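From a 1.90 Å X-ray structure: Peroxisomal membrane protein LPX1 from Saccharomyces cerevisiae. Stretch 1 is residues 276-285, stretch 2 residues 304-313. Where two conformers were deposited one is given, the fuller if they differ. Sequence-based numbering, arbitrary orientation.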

ATOM      1  N   LEU A 276       3.024  12.675  -0.203  1.00 20.64           N
ATOM      2  CA  LEU A 276       3.460  12.513   1.181  1.00 21.57           C
ATOM      3  C   LEU A 276       3.079  13.722   2.021  1.00 21.50           C
ATOM      4  O   LEU A 276       2.419  13.574   3.065  1.00 22.96           O
ATOM      5  N   ILE A 277       3.349  14.935   1.513  1.00 21.83           N
ATOM      6  CA  ILE A 277       3.067  16.140   2.159  1.00 22.19           C
ATOM      7  C   ILE A 277       1.605  16.233   2.480  1.00 24.60           C
ATOM      8  O   ILE A 277       1.231  16.672   3.603  1.00 25.35           O
ATOM      9  N   SER A 278       0.770  15.877   1.515  1.00 21.45           N
ATOM     10  CA  SER A 278      -0.677  15.967   1.705  1.00 23.41           C
ATOM     11  C   SER A 278      -1.251  14.973   2.820  1.00 21.57           C
ATOM     12  O   SER A 278      -2.420  15.134   3.275  1.00 23.55           O
ATOM     13  N   ASN A 279      -0.480  13.967   3.139  1.00 20.36           N
ATOM     14  CA  ASN A 279      -0.855  12.871   3.993  1.00 20.46           C
ATOM     15  C   ASN A 279      -0.204  12.784   5.343  1.00 20.97           C
ATOM     16  O   ASN A 279      -0.569  11.916   6.195  1.00 23.52           O
ATOM     17  N   VAL A 280       0.769  13.642   5.615  1.00 21.63           N
ATOM     18  CA  VAL A 280       1.389  13.668   6.951  1.00 20.44           C
ATOM     19  C   VAL A 280       0.344  13.860   8.078  1.00 21.29           C
ATOM     20  O   VAL A 280       0.476  13.252   9.153  1.00 23.22           O
ATOM     21  N   LYS A 281      -0.701  14.565   7.776  1.00 21.92           N
ATOM     22  CA  LYS A 281      -1.801  14.766   8.691  1.00 25.62           C
ATOM     23  C   LYS A 281      -2.483  13.437   9.162  1.00 26.90           C
ATOM     24  O   LYS A 281      -3.143  13.462  10.212  1.00 27.03           O
ATOM     25  N   PHE A 282      -2.307  12.339   8.399  1.00 22.67           N
ATOM     26  CA  PHE A 282      -2.900  11.056   8.759  1.00 23.39           C
ATOM     27  C   PHE A 282      -1.997  10.222   9.642  1.00 23.72           C
ATOM     28  O   PHE A 282      -2.391   9.158  10.113  1.00 24.38           O
ATOM     29  N   VAL A 283      -0.745  10.691   9.847  1.00 22.66           N
ATOM     30  CA  VAL A 283       0.246   9.936  10.608  1.00 23.40           C
ATOM     31  C   VAL A 283       0.016  10.287  12.100  1.00 24.43           C
ATOM     32  O   VAL A 283       0.379  11.368  12.556  1.00 27.54           O
ATOM     33  N   ARG A 284      -0.638   9.381  12.790  1.00 29.18           N
ATOM     34  CA  ARG A 284      -1.140   9.639  14.169  1.00 30.56           C
ATOM     35  C   ARG A 284      -0.178   9.104  15.216  1.00 30.27           C
ATOM     36  O   ARG A 284      -0.312   9.425  16.411  1.00 30.72           O
ATOM     37  N   LYS A 285       0.832   8.383  14.784  1.00 26.42           N
ATOM     38  CA  LYS A 285       1.774   7.742  15.674  0.70 26.90           C
ATOM     39  C   LYS A 285       2.717   8.713  16.326  1.00 25.21           C
ATOM     40  O   LYS A 285       3.101   9.702  15.740  1.00 25.34           O
ATOM     41  N   LEU A 304       9.532  22.813  10.068  1.00 30.79           N
ATOM     42  CA  LEU A 304       8.356  23.423  10.623  1.00 31.67           C
ATOM     43  C   LEU A 304       7.060  22.752  10.139  1.00 30.37           C
ATOM     44  O   LEU A 304       6.019  22.742  10.856  1.00 29.14           O
ATOM     45  N   PHE A 305       7.109  22.240   8.932  1.00 28.09           N
ATOM     46  CA  PHE A 305       5.937  21.559   8.384  1.00 27.06           C
ATOM     47  C   PHE A 305       5.629  20.287   9.250  1.00 24.90           C
ATOM     48  O   PHE A 305       4.496  20.033   9.554  1.00 24.32           O
ATOM     49  N   LEU A 306       6.652  19.543   9.601  1.00 24.07           N
ATOM     50  CA  LEU A 306       6.508  18.365  10.381  1.00 25.27           C
ATOM     51  C   LEU A 306       5.991  18.636  11.763  1.00 24.91           C
ATOM     52  O   LEU A 306       5.029  18.039  12.230  1.00 23.09           O
ATOM     53  N   GLN A 307       6.521  19.688  12.374  1.00 25.20           N
ATOM     54  CA  GLN A 307       6.025  20.106  13.649  1.00 26.52           C
ATOM     55  C   GLN A 307       4.581  20.551  13.666  1.00 27.99           C
ATOM     56  O   GLN A 307       3.910  20.428  14.665  1.00 29.35           O
ATOM     57  N   LYS A 308       4.134  21.226  12.622  1.00 27.85           N
ATOM     58  CA  LYS A 308       2.806  21.728  12.558  0.50 30.07           C
ATOM     59  C   LYS A 308       1.803  20.621  12.182  1.00 29.68           C
ATOM     60  O   LYS A 308       0.604  20.783  12.350  1.00 30.93           O
ATOM     61  N   THR A 309       2.301  19.540  11.629  1.00 26.28           N
ATOM     62  CA  THR A 309       1.413  18.608  10.969  1.00 28.64           C
ATOM     63  C   THR A 309       1.242  17.229  11.664  1.00 27.90           C
ATOM     64  O   THR A 309       0.159  16.596  11.564  1.00 30.42           O
ATOM     65  N   LEU A 310       2.270  16.819  12.341  1.00 25.18           N
ATOM     66  CA  LEU A 310       2.292  15.576  13.110  1.00 25.73           C
ATOM     67  C   LEU A 310       1.627  15.837  14.461  1.00 28.86           C
ATOM     68  O   LEU A 310       2.104  16.677  15.243  1.00 28.11           O
ATOM     69  N   GLN A 311       0.525  15.116  14.744  1.00 27.67           N
ATOM     70  CA  GLN A 311      -0.242  15.355  15.975  1.00 32.32           C
ATOM     71  C   GLN A 311       0.536  14.964  17.209  1.00 31.19           C
ATOM     72  O   GLN A 311       0.324  15.531  18.231  1.00 33.03           O
ATOM     73  N   ASN A 312       1.390  13.947  17.117  1.00 29.49           N
ATOM     74  CA  ASN A 312       2.108  13.432  18.261  1.00 29.08           C
ATOM     75  C   ASN A 312       3.568  13.512  17.953  1.00 28.34           C
ATOM     76  O   ASN A 312       4.164  12.588  17.406  1.00 26.96           O
ATOM     77  N   TYR A 313       4.185  14.642  18.284  1.00 28.34           N
ATOM     78  CA  TYR A 313       5.484  15.008  17.730  1.00 26.61           C
ATOM     79  C   TYR A 313       6.455  15.424  18.826  1.00 27.84           C
ATOM     80  O   TYR A 313       6.029  16.107  19.830  1.00 28.88           O
TER

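The two stretches pack through a small apolar seam and, beyond it, through water, with no direct hydrogen bond between them; together they bury 521 Å². V280 is the centre of the seam. Its CA-to-CB bond points toward stretch 2, and chi1 is t (175°). V280 CG2 comes closest to F305, at 3.9 Å from CE2, and V280 CG1 closest to L310 CD2 (3.7 Å), T309 CG2 (3.8 Å) and L306 CD2 (4.2 Å).

F305 also points toward its partner. Its t rotamer (chi1 167°, chi2 77°) extends the ring to stretch 1, where I277 O, 3.3 Å from F305 CZ, and V280 CG2 both lie at the ring edge, near its plane. F305 CZ also makes an apolar contact with I277 CG2 at 3.7 Å. I277 itself leaves its backbone sideways in an m,t conformation.

T309, one turn after F305, likewise points toward stretch 1. At chi1 m (-51°) its hydroxyl turns back along its own helix, and T309 OG1 donates to F305 O at 2.7 Å. This leaves T309 CG2 directed across the seam, 3.5 Å from K281 N and 4.0 Å from K281 CB. K281 contributes little beyond its CB: chi1 is p, the remaining torsions are all t, and the extended chain leads away to a hydrogen bond elsewhere in the structure.

L306 and L310 both start sideways and adopt the m,t rotamer, which brings their ends nearer to stretch 1. L310 is the first residue to leave helical phi/psi, and its CD2 fits against both valines, 3.7 Å from V280 CG1 and 3.7 Å from V283 CG1. V283, also t, thus extends the seam toward the loops.

From here the contact becomes polar and the waters take over. Water 2 accepts from Q311 N (2.8 Å) and lies within donating distance of V283 O (2.7 Å) and T309 O (3.0 Å). Water 1 accepts from N312 N at 2.9 Å and lies within donating distance of V283 O (2.8 Å) and K285 O (2.9 Å). Each has more acceptors in reach than its protons can serve at once. K285 O and N312 O, 3.5 Å apart, are both acceptors and cannot bond to each other.

Q311 and N312 point toward stretch 1. The m,t chain of Q311 brings OE1 to 3.6 Å from R284 CG; water 4 donates to R284 O (2.6 Å) and weakly to Q311 OE1 (3.4 Å). N312, at chi1 t, sends ND2 to water 3 (2.7 Å), which donates to R284 O at 2.7 Å.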

ATOM      1  CB  LEU A 276       4.946  12.131   1.307  1.00 23.35           C
ATOM      2  CG  LEU A 276       5.144  12.000   2.845  1.00 29.44           C
ATOM      3  CD1 LEU A 276       4.410  10.676   3.377  1.00 23.75           C
ATOM      4  CD2 LEU A 276       6.389  12.326   3.443  1.00 31.18           C
ATOM      5  CB  ILE A 277       3.553  17.364   1.358  1.00 22.61           C
ATOM      6  CG1 ILE A 277       5.123  17.330   1.268  1.00 25.05           C
ATOM      7  CG2 ILE A 277       2.998  18.715   1.858  1.00 25.97           C
ATOM      8  CD1 ILE A 277       5.678  18.272   0.179  1.00 27.61           C
ATOM      9  CB  SER A 278      -1.352  15.641   0.396  1.00 24.48           C
ATOM     10  OG  SER A 278      -2.756  15.873   0.500  1.00 25.18           O
ATOM     11  CB  ASN A 279      -0.751  11.531   3.231  1.00 18.99           C
ATOM     12  CG  ASN A 279      -1.860  11.415   2.274  1.00 20.55           C
ATOM     13  OD1 ASN A 279      -3.033  11.495   2.700  1.00 23.09           O
ATOM     14  ND2 ASN A 279      -1.582  11.400   0.957  1.00 19.92           N
ATOM     15  CB  VAL A 280       2.513  14.736   7.000  1.00 21.17           C
ATOM     16  CG1 VAL A 280       3.076  14.828   8.468  1.00 22.41           C
ATOM     17  CG2 VAL A 280       3.664  14.252   6.118  1.00 20.03           C
ATOM     18  CB  LYS A 281      -2.839  15.737   8.172  1.00 25.99           C
ATOM     19  CG  LYS A 281      -3.632  15.263   6.935  1.00 26.63           C
ATOM     20  CD  LYS A 281      -4.602  16.249   6.335  1.00 30.51           C
ATOM     21  CE  LYS A 281      -5.341  15.601   5.180  1.00 29.40           C
ATOM     22  NZ  LYS A 281      -6.162  16.554   4.428  1.00 27.98           N
ATOM     23  CB  PHE A 282      -3.322  10.291   7.502  1.00 23.04           C
ATOM     24  CG  PHE A 282      -4.511  10.911   6.842  1.00 22.27           C
ATOM     25  CD1 PHE A 282      -5.731  10.979   7.498  1.00 26.90           C
ATOM     26  CD2 PHE A 282      -4.412  11.492   5.587  1.00 24.07           C
ATOM     27  CE1 PHE A 282      -6.838  11.460   6.844  1.00 25.64           C
ATOM     28  CE2 PHE A 282      -5.476  12.042   4.975  1.00 26.62           C
ATOM     29  CZ  PHE A 282      -6.710  12.066   5.586  1.00 26.66           C
ATOM     30  CB  VAL A 283       1.688  10.256  10.188  1.00 24.98           C
ATOM     31  CG1 VAL A 283       2.734   9.594  11.150  1.00 23.58           C
ATOM     32  CG2 VAL A 283       1.873   9.795   8.680  1.00 20.38           C
ATOM     33  CB  ARG A 284      -2.474   8.953  14.386  1.00 31.95           C
ATOM     34  CG  ARG A 284      -3.528   9.433  13.515  1.00 41.07           C
ATOM     35  CD  ARG A 284      -4.724   8.723  14.043  1.00 52.42           C
ATOM     36  NE  ARG A 284      -5.786   8.614  13.084  1.00 64.77           N
ATOM     37  CZ  ARG A 284      -7.001   8.178  13.398  1.00 72.28           C
ATOM     38  NH1 ARG A 284      -7.261   7.769  14.647  1.00 75.35           N
ATOM     39  NH2 ARG A 284      -7.940   8.127  12.460  1.00 75.78           N
ATOM     40  CB  LYS A 285       2.650   6.736  14.875  0.70 26.78           C
ATOM     41  CG  LYS A 285       1.890   5.744  14.072  0.70 25.03           C
ATOM     42  CD  LYS A 285       0.961   4.821  14.920  0.70 28.90           C
ATOM     43  CE  LYS A 285       0.064   3.947  14.039  0.70 31.10           C
ATOM     44  NZ  LYS A 285       0.830   3.132  13.081  0.70 27.40           N
ATOM     45  CB  LEU A 304       8.332  24.913  10.355  1.00 33.56           C
ATOM     46  CG  LEU A 304       9.601  25.627  10.973  1.00 41.04           C
ATOM     47  CD1 LEU A 304       9.441  26.998  10.805  1.00 43.76           C
ATOM     48  CD2 LEU A 304      10.017  25.266  12.416  1.00 44.52           C
ATOM     49  CB  PHE A 305       6.140  21.195   6.925  1.00 29.20           C
ATOM     50  CG  PHE A 305       5.097  20.227   6.409  1.00 27.72           C
ATOM     51  CD1 PHE A 305       3.826  20.691   6.091  1.00 34.48           C
ATOM     52  CD2 PHE A 305       5.402  18.899   6.276  1.00 32.27           C
ATOM     53  CE1 PHE A 305       2.863  19.788   5.648  1.00 36.23           C
ATOM     54  CE2 PHE A 305       4.465  18.047   5.851  1.00 31.77           C
ATOM     55  CZ  PHE A 305       3.224  18.453   5.580  1.00 30.82           C
ATOM     56  CB  LEU A 306       7.763  17.557  10.412  1.00 24.02           C
ATOM     57  CG  LEU A 306       8.128  16.994   9.067  1.00 24.59           C
ATOM     58  CD1 LEU A 306       9.449  16.288   9.231  1.00 28.42           C
ATOM     59  CD2 LEU A 306       7.079  16.032   8.416  1.00 22.73           C
ATOM     60  CB  GLN A 307       6.980  21.209  14.227  1.00 28.23           C
ATOM     61  CG  GLN A 307       6.423  22.367  14.714  1.00 31.70           C
ATOM     62  CD  GLN A 307       7.464  23.426  15.157  1.00 32.52           C
ATOM     63  OE1 GLN A 307       8.660  23.139  15.249  1.00 32.95           O
ATOM     64  NE2 GLN A 307       7.013  24.648  15.296  1.00 28.07           N
ATOM     65  CB  LYS A 308       2.739  22.856  11.519  0.50 32.28           C
ATOM     66  CG  LYS A 308       3.374  24.134  12.003  0.50 34.57           C
ATOM     67  CD  LYS A 308       3.654  25.144  10.897  0.50 38.41           C
ATOM     68  CE  LYS A 308       4.203  26.476  11.478  0.50 43.42           C
ATOM     69  NZ  LYS A 308       4.919  27.270  10.434  0.50 46.63           N
ATOM     70  CB  THR A 309       1.798  18.462   9.451  1.00 27.08           C
ATOM     71  OG1 THR A 309       1.894  19.758   8.847  1.00 26.35           O
ATOM     72  CG2 THR A 309       0.661  17.709   8.680  1.00 29.25           C
ATOM     73  CB  LEU A 310       3.702  15.097  13.208  1.00 24.17           C
ATOM     74  CG  LEU A 310       4.370  14.487  11.992  1.00 23.24           C
ATOM     75  CD1 LEU A 310       5.895  14.374  12.175  1.00 20.80           C
ATOM     76  CD2 LEU A 310       3.668  13.121  11.723  1.00 25.29           C
ATOM     77  CB  GLN A 311      -1.551  14.544  16.000  1.00 35.04           C
ATOM     78  CG  GLN A 311      -2.674  15.076  15.189  1.00 46.24           C
ATOM     79  CD  GLN A 311      -3.866  14.012  14.956  1.00 56.13           C
ATOM     80  OE1 GLN A 311      -3.698  12.726  14.945  1.00 53.66           O
ATOM     81  NE2 GLN A 311      -5.039  14.575  14.715  1.00 55.91           N
ATOM     82  CB  ASN A 312       1.654  11.987  18.591  1.00 29.47           C
ATOM     83  CG  ASN A 312       2.164  11.476  19.949  1.00 33.02           C
ATOM     84  OD1 ASN A 312       2.943  12.188  20.637  1.00 35.83           O
ATOM     85  ND2 ASN A 312       1.747  10.267  20.351  1.00 31.71           N
ATOM     86  CB  TYR A 313       5.248  16.214  16.844  1.00 26.70           C
ATOM     87  CG  TYR A 313       6.485  16.861  16.240  1.00 26.39           C
ATOM     88  CD1 TYR A 313       7.020  16.422  15.077  1.00 26.92           C
ATOM     89  CD2 TYR A 313       7.165  17.924  16.916  1.00 27.72           C
ATOM     90  CE1 TYR A 313       8.102  16.956  14.531  1.00 26.09           C
ATOM     91  CE2 TYR A 313       8.210  18.486  16.376  1.00 26.87           C
ATOM     92  CZ  TYR A 313       8.718  18.039  15.178  1.00 26.04           C
ATOM     93  OH  TYR A 313       9.803  18.658  14.625  1.00 25.08           O
TER
HETATM   94  O   HOH W   1       1.845  12.154  14.869  1.00 26.58           O
HETATM   95  O   HOH W   2      -0.629  13.846  12.518  1.00 28.59           O
HETATM   96  O   HOH W   3      -0.078   8.763  19.013  1.00 35.42           O
HETATM   97  O   HOH W   4      -2.002  11.171  17.438  1.00 46.52           O